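Local atomic coordinates of putative exported protein (PDB entry 3OCJ), a protein that is of uncharacterised function but carries a Rossmann-like methyltransferase domain of the AdoMet-dependent family, so it may act as a methyltransferase. Residues F39-A42 with R43-L47; Q254-F257 with T258-Q262. All blocks are in the same frame, centred on the assembly; numbering follows the deposited sequence.

The two contacts come in series along the chain, each local to one helix: interaction 1 starts helix 41-53 and interaction 2 ends helix 247-261. Their centres lie 12 Å apart, and the helices pack on each other, with Leu-255 of interaction 2 resting on Phe-39, Gln-44 and Leu-47 of interaction 1; its CD2 is 3.4 Å from Gln-44 CG. Helix 15-33 touches side chains of both. Helix 41-53 precedes the first strand of the mixed sheet, 121-124, whereas helix 247-261 comes between strands 221-226 and 286-289. This packing ties an early helix to one that follows strand 221-226, and a bound palmitic acid touches Phe-257 of the second.

Interaction 1 (F39-A42 with R43-L47); sequences FDVA and RQIEL
Asp-40 caps helix 41-53 by bonding Arg-43, the first residue of 43-47. Its CG is held between the backbone N and the carbonyl carbon (chi1 62°), which turns OD1 back to accept from Arg-43 N at 2.9 Å. Arg-43 bends at chi2; its CG lies at the edge of the Phe-39 ring, 3.7 Å from CD1, and NH1 leads on to a salt bridge with Glu-46 OE1 at 3.1 Å, in the guanidinium plane. Gln-44 reaches back along the chain to Phe-39, its NE2 giving a hydrogen bond to Phe-39 O at 3.0 Å from above the carbonyl plane and another to Gly-34 O, while Gln-44 N binds Asp-40 O. Ile-45 N bonds Val-41 O, and Ile-45 CD1 meets Val-41 CG1 at 3.9 Å. Glu-46 N follows with Ala-42 O in the same helical pattern. Leu-47 closes the series: its CD1 packs 3.9 Å from Phe-39 CD1, and its CD2 lies over one face of the Arg-43 guanidinium. The first turn thus has a carboxylate for an amide at its start and a side-chain amide for Phe-39 O, the carbonyl just ahead of the N-cap; the negative charge there would probably also suit the helix dipole.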
ATOM      1  N   PHE A  39      16.675 -22.164   3.713  1.00 30.76           N
ATOM      2  CA  PHE A  39      15.411 -22.826   3.407  1.00 27.05           C
ATOM      3  C   PHE A  39      15.582 -23.904   2.342  1.00 25.48           C
ATOM      4  O   PHE A  39      15.681 -23.594   1.155  1.00 26.57           O
ATOM      5  CB  PHE A  39      14.380 -21.798   2.923  1.00 30.56           C
ATOM      6  CG  PHE A  39      14.208 -20.630   3.848  1.00 27.81           C
ATOM      7  CD1 PHE A  39      13.250 -20.656   4.847  1.00 28.48           C
ATOM      8  CD2 PHE A  39      15.005 -19.505   3.720  1.00 37.18           C
ATOM      9  CE1 PHE A  39      13.091 -19.586   5.699  1.00 26.11           C
ATOM     10  CE2 PHE A  39      14.850 -18.427   4.570  1.00 36.46           C
ATOM     11  CZ  PHE A  39      13.891 -18.467   5.563  1.00 33.62           C
ATOM     12  N   ASP A  40      15.610 -25.169   2.756  1.00 29.15           N
ATOM     13  CA  ASP A  40      15.679 -26.255   1.785  1.00 27.17           C
ATOM     14  C   ASP A  40      14.313 -26.453   1.134  1.00 26.32           C
ATOM     15  O   ASP A  40      13.342 -25.784   1.508  1.00 24.85           O
ATOM     16  CB  ASP A  40      16.243 -27.561   2.385  1.00 29.52           C
ATOM     17  CG  ASP A  40      15.389 -28.131   3.513  1.00 35.87           C
ATOM     18  OD1 ASP A  40      14.234 -27.700   3.697  1.00 34.93           O
ATOM     19  OD2 ASP A  40      15.886 -29.039   4.216  1.00 37.38           O
ATOM     20  N   VAL A  41      14.248 -27.338   0.143  1.00 27.22           N
ATOM     21  CA  VAL A  41      13.020 -27.570  -0.618  1.00 26.05           C
ATOM     22  C   VAL A  41      11.823 -27.898   0.276  1.00 27.55           C
ATOM     23  O   VAL A  41      10.734 -27.334   0.109  1.00 25.25           O
ATOM     24  CB  VAL A  41      13.212 -28.683  -1.673  1.00 28.28           C
ATOM     25  CG1 VAL A  41      11.869 -29.244  -2.129  1.00 28.63           C
ATOM     26  CG2 VAL A  41      14.017 -28.159  -2.858  1.00 33.56           C
ATOM     27  N   ALA A  42      12.025 -28.811   1.220  1.00 26.66           N
ATOM     28  CA  ALA A  42      10.968 -29.191   2.151  1.00 31.35           C
ATOM     29  C   ALA A  42      10.451 -27.984   2.924  1.00 26.76           C
ATOM     30  O   ALA A  42       9.244 -27.818   3.094  1.00 26.99           O
ATOM     31  CB  ALA A  42      11.459 -30.272   3.113  1.00 34.61           C
ATOM     32  N   ARG A  43      11.367 -27.137   3.384  1.00 26.41           N
ATOM     33  CA  ARG A  43      10.986 -25.957   4.150  1.00 23.37           C
ATOM     34  C   ARG A  43      10.202 -24.979   3.282  1.00 22.88           C
ATOM     35  O   ARG A  43       9.214 -24.402   3.724  1.00 23.90           O
ATOM     36  CB  ARG A  43      12.221 -25.286   4.758  1.00 26.44           C
ATOM     37  CG  ARG A  43      11.927 -24.026   5.548  1.00 27.15           C
ATOM     38  CD  ARG A  43      10.848 -24.251   6.590  1.00 29.94           C
ATOM     39  NE  ARG A  43      10.747 -23.120   7.510  1.00 32.39           N
ATOM     40  CZ  ARG A  43       9.799 -22.983   8.432  1.00 40.11           C
ATOM     41  NH1 ARG A  43       8.851 -23.904   8.562  1.00 42.11           N
ATOM     42  NH2 ARG A  43       9.796 -21.918   9.223  1.00 43.25           N
ATOM     43  N   GLN A  44      10.635 -24.813   2.036  1.00 23.46           N
ATOM     44  CA  GLN A  44       9.937 -23.935   1.106  1.00 23.83           C
ATOM     45  C   GLN A  44       8.519 -24.427   0.859  1.00 22.23           C
ATOM     46  O   GLN A  44       7.582 -23.628   0.748  1.00 20.92           O
ATOM     47  CB  GLN A  44      10.689 -23.838  -0.219  1.00 21.20           C
ATOM     48  CG  GLN A  44      12.039 -23.132  -0.123  1.00 20.99           C
ATOM     49  CD  GLN A  44      12.789 -23.188  -1.432  1.00 22.95           C
ATOM     50  OE1 GLN A  44      12.227 -22.906  -2.494  1.00 25.49           O
ATOM     51  NE2 GLN A  44      14.065 -23.579  -1.371  1.00 25.04           N
ATOM     52  N   ILE A  45       8.365 -25.745   0.773  1.00 23.03           N
ATOM     53  CA  ILE A  45       7.052 -26.340   0.569  1.00 23.37           C
ATOM     54  C   ILE A  45       6.175 -26.079   1.789  1.00 22.33           C
ATOM     55  O   ILE A  45       4.982 -25.801   1.656  1.00 22.80           O
ATOM     56  CB  ILE A  45       7.168 -27.848   0.273  1.00 25.29           C
ATOM     57  CG1 ILE A  45       7.752 -28.053  -1.128  1.00 30.18           C
ATOM     58  CG2 ILE A  45       5.815 -28.535   0.402  1.00 27.60           C
ATOM     59  CD1 ILE A  45       7.999 -29.504  -1.492  1.00 30.86           C
ATOM     60  N   GLU A  46       6.774 -26.137   2.976  1.00 23.97           N
ATOM     61  CA  GLU A  46       6.055 -25.789   4.198  1.00 24.24           C
ATOM     62  C   GLU A  46       5.614 -24.325   4.191  1.00 21.97           C
ATOM     63  O   GLU A  46       4.512 -23.996   4.631  1.00 23.81           O
ATOM     64  CB  GLU A  46       6.905 -26.075   5.437  1.00 26.84           C
ATOM     65  CG  GLU A  46       7.237 -27.542   5.653  1.00 30.58           C
ATOM     66  CD  GLU A  46       8.067 -27.769   6.908  1.00 39.41           C
ATOM     67  OE1 GLU A  46       8.535 -26.774   7.507  1.00 34.67           O
ATOM     68  OE2 GLU A  46       8.252 -28.943   7.293  1.00 44.32           O
ATOM     69  N   LEU A  47       6.481 -23.444   3.706  1.00 22.14           N
ATOM     70  CA  LEU A  47       6.131 -22.034   3.611  1.00 21.53           C
ATOM     71  C   LEU A  47       4.963 -21.834   2.644  1.00 18.94           C
ATOM     72  O   LEU A  47       4.025 -21.089   2.934  1.00 18.96           O
ATOM     73  CB  LEU A  47       7.339 -21.200   3.172  1.00 21.87           C
ATOM     74  CG  LEU A  47       8.558 -21.192   4.097  1.00 23.74           C
ATOM     75  CD1 LEU A  47       9.620 -20.258   3.548  1.00 25.00           C
ATOM     76  CD2 LEU A  47       8.162 -20.786   5.512  1.00 27.99           C
TER

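Interaction 2 (Q254-F257 with T258-Q262); sequences QLVF and TRLIQ
Thr-258 holds OG1 between its backbone N and carbonyl carbon (chi1 66°), which swings the hydroxyl back along the helix onto Gln-254 O, and Leu-255 places CG opposite its own N (chi1 180°), laying CD1 over one face of the Arg-259 guanidinium. Both belong to the last turns of helix 247-261, where the regular alpha-helix widens into a pi-type turn at 258-261. Gln-254 O takes two donors, Thr-258 OG1 at an unusually short 2.5 Å and Thr-258 N at 2.9 Å, arriving from opposite faces of its carbonyl plane. Arg-259 N still makes the ordinary bond to Leu-255 O. Beyond it the spacing lengthens by one residue: Leu-260 N makes two weak bonds, to Leu-255 O and Val-256 O, whereas Ile-261 N points almost straight at Val-256 O (2.9 Å, N-H...O angle 172°). Gln-262 N continues the wider spacing with Phe-257 O at 2.8 Å, in the carbonyl plane.

Apolar contacts run beside these bonds. Ile-261 CD1 lies 3.8 Å from Val-256 CG1 and approaches the Phe-257 ring more loosely. That ring meets Trp-265 edge-to-face and touches the bound palmitic acid, so the end of this helix borders the lipid. The Arg-259 chain, bent at chi3, carries NH1 to Gly-34 O, joining the helix to the segment after helix 15-33. At Gln-262 the chain leaves the helix with positive phi, and its side chain turns back: NE2 donates to Thr-258 O at 3.0 Å, with that oxygen lying in the plane of the amide.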
ATOM      1  N   GLN A 254      12.281 -12.527   1.012  1.00 15.87           N
ATOM      2  CA  GLN A 254      12.761 -12.668  -0.352  1.00 16.61           C
ATOM      3  C   GLN A 254      12.297 -13.974  -0.992  1.00 17.11           C
ATOM      4  O   GLN A 254      11.941 -14.001  -2.168  1.00 16.51           O
ATOM      5  CB  GLN A 254      14.282 -12.565  -0.395  1.00 17.94           C
ATOM      6  CG  GLN A 254      14.773 -11.179  -0.034  1.00 20.84           C
ATOM      7  CD  GLN A 254      16.268 -11.120   0.146  1.00 24.31           C
ATOM      8  OE1 GLN A 254      16.903 -12.116   0.494  1.00 27.52           O
ATOM      9  NE2 GLN A 254      16.841  -9.947  -0.089  1.00 23.80           N
ATOM     10  N   LEU A 255      12.309 -15.056  -0.221  1.00 16.38           N
ATOM     11  CA  LEU A 255      11.861 -16.342  -0.737  1.00 17.63           C
ATOM     12  C   LEU A 255      10.362 -16.289  -0.984  1.00 16.09           C
ATOM     13  O   LEU A 255       9.877 -16.669  -2.058  1.00 18.42           O
ATOM     14  CB  LEU A 255      12.200 -17.454   0.255  1.00 20.46           C
ATOM     15  CG  LEU A 255      11.771 -18.857  -0.180  1.00 26.94           C
ATOM     16  CD1 LEU A 255      12.458 -19.258  -1.481  1.00 24.95           C
ATOM     17  CD2 LEU A 255      12.083 -19.850   0.926  1.00 36.77           C
ATOM     18  N   VAL A 256       9.627 -15.796   0.003  1.00 15.97           N
ATOM     19  CA  VAL A 256       8.176 -15.732  -0.102  1.00 15.62           C
ATOM     20  C   VAL A 256       7.734 -14.861  -1.281  1.00 15.72           C
ATOM     21  O   VAL A 256       6.850 -15.255  -2.049  1.00 17.77           O
ATOM     22  CB  VAL A 256       7.528 -15.275   1.221  1.00 17.82           C
ATOM     23  CG1 VAL A 256       6.026 -15.065   1.045  1.00 20.51           C
ATOM     24  CG2 VAL A 256       7.788 -16.309   2.311  1.00 20.23           C
ATOM     25  N   PHE A 257       8.344 -13.689  -1.437  1.00 15.92           N
ATOM     26  CA  PHE A 257       7.965 -12.786  -2.522  1.00 13.74           C
ATOM     27  C   PHE A 257       8.475 -13.271  -3.880  1.00 16.51           C
ATOM     28  O   PHE A 257       7.703 -13.430  -4.818  1.00 16.61           O
ATOM     29  CB  PHE A 257       8.478 -11.351  -2.278  1.00 13.76           C
ATOM     30  CG  PHE A 257       7.775 -10.597  -1.173  1.00 13.28           C
ATOM     31  CD1 PHE A 257       6.808 -11.189  -0.372  1.00 16.07           C
ATOM     32  CD2 PHE A 257       8.104  -9.264  -0.943  1.00 13.97           C
ATOM     33  CE1 PHE A 257       6.181 -10.459   0.648  1.00 16.18           C
ATOM     34  CE2 PHE A 257       7.485  -8.535   0.068  1.00 16.06           C
ATOM     35  CZ  PHE A 257       6.527  -9.129   0.864  1.00 16.09           C
ATOM     36  N   THR A 258       9.781 -13.494  -4.005  1.00 18.34           N
ATOM     37  CA  THR A 258      10.340 -13.798  -5.324  1.00 18.84           C
ATOM     38  C   THR A 258       9.899 -15.144  -5.882  1.00 20.53           C
ATOM     39  O   THR A 258       9.657 -15.268  -7.081  1.00 22.08           O
ATOM     40  CB  THR A 258      11.876 -13.749  -5.336  1.00 24.22           C
ATOM     41  OG1 THR A 258      12.404 -14.803  -4.519  1.00 33.77           O
ATOM     42  CG2 THR A 258      12.355 -12.414  -4.822  1.00 22.84           C
ATOM     43  N   ARG A 259       9.790 -16.151  -5.022  1.00 17.37           N
ATOM     44  CA  ARG A 259       9.505 -17.494  -5.505  1.00 21.38           C
ATOM     45  C   ARG A 259       8.045 -17.914  -5.364  1.00 18.51           C
ATOM     46  O   ARG A 259       7.514 -18.609  -6.227  1.00 20.58           O
ATOM     47  CB  ARG A 259      10.410 -18.518  -4.817  1.00 21.48           C
ATOM     48  CG  ARG A 259      10.316 -19.897  -5.434  1.00 25.17           C
ATOM     49  CD  ARG A 259      11.421 -20.806  -4.944  1.00 24.16           C
ATOM     50  NE  ARG A 259      12.735 -20.276  -5.286  1.00 25.07           N
ATOM     51  CZ  ARG A 259      13.865 -20.964  -5.164  1.00 33.04           C
ATOM     52  NH1 ARG A 259      13.835 -22.210  -4.713  1.00 27.27           N
ATOM     53  NH2 ARG A 259      15.020 -20.408  -5.498  1.00 32.94           N
ATOM     54  N   LEU A 260       7.395 -17.507  -4.281  1.00 17.98           N
ATOM     55  CA  LEU A 260       6.054 -18.028  -4.027  1.00 17.66           C
ATOM     56  C   LEU A 260       4.930 -17.139  -4.564  1.00 17.64           C
ATOM     57  O   LEU A 260       4.171 -17.555  -5.447  1.00 18.09           O
ATOM     58  CB  LEU A 260       5.859 -18.350  -2.544  1.00 16.58           C
ATOM     59  CG  LEU A 260       6.942 -19.245  -1.932  1.00 19.05           C
ATOM     60  CD1 LEU A 260       6.597 -19.598  -0.490  1.00 20.03           C
ATOM     61  CD2 LEU A 260       7.141 -20.513  -2.765  1.00 20.27           C
ATOM     62  N   ILE A 261       4.834 -15.915  -4.055  1.00 16.54           N
ATOM     63  CA  ILE A 261       3.748 -15.014  -4.445  1.00 15.30           C
ATOM     64  C   ILE A 261       3.995 -14.329  -5.785  1.00 14.19           C
ATOM     65  O   ILE A 261       3.109 -14.262  -6.636  1.00 15.34           O
ATOM     66  CB  ILE A 261       3.546 -13.921  -3.379  1.00 14.00           C
ATOM     67  CG1 ILE A 261       3.083 -14.550  -2.061  1.00 17.18           C
ATOM     68  CG2 ILE A 261       2.596 -12.838  -3.889  1.00 14.53           C
ATOM     69  CD1 ILE A 261       3.139 -13.589  -0.878  1.00 16.70           C
ATOM     70  N   GLN A 262       5.204 -13.806  -5.953  1.00 14.02           N
ATOM     71  CA  GLN A 262       5.582 -13.004  -7.118  1.00 15.41           C
ATOM     72  C   GLN A 262       4.727 -11.743  -7.210  1.00 13.99           C
ATOM     73  O   GLN A 262       3.973 -11.551  -8.155  1.00 13.37           O
ATOM     74  CB  GLN A 262       5.540 -13.828  -8.402  1.00 16.65           C
ATOM     75  CG  GLN A 262       6.352 -15.114  -8.260  1.00 18.69           C
ATOM     76  CD  GLN A 262       6.863 -15.651  -9.579  1.00 29.58           C
ATOM     77  OE1 GLN A 262       6.107 -15.807 -10.536  1.00 26.15           O
ATOM     78  NE2 GLN A 262       8.156 -15.944  -9.631  1.00 29.10           N
TER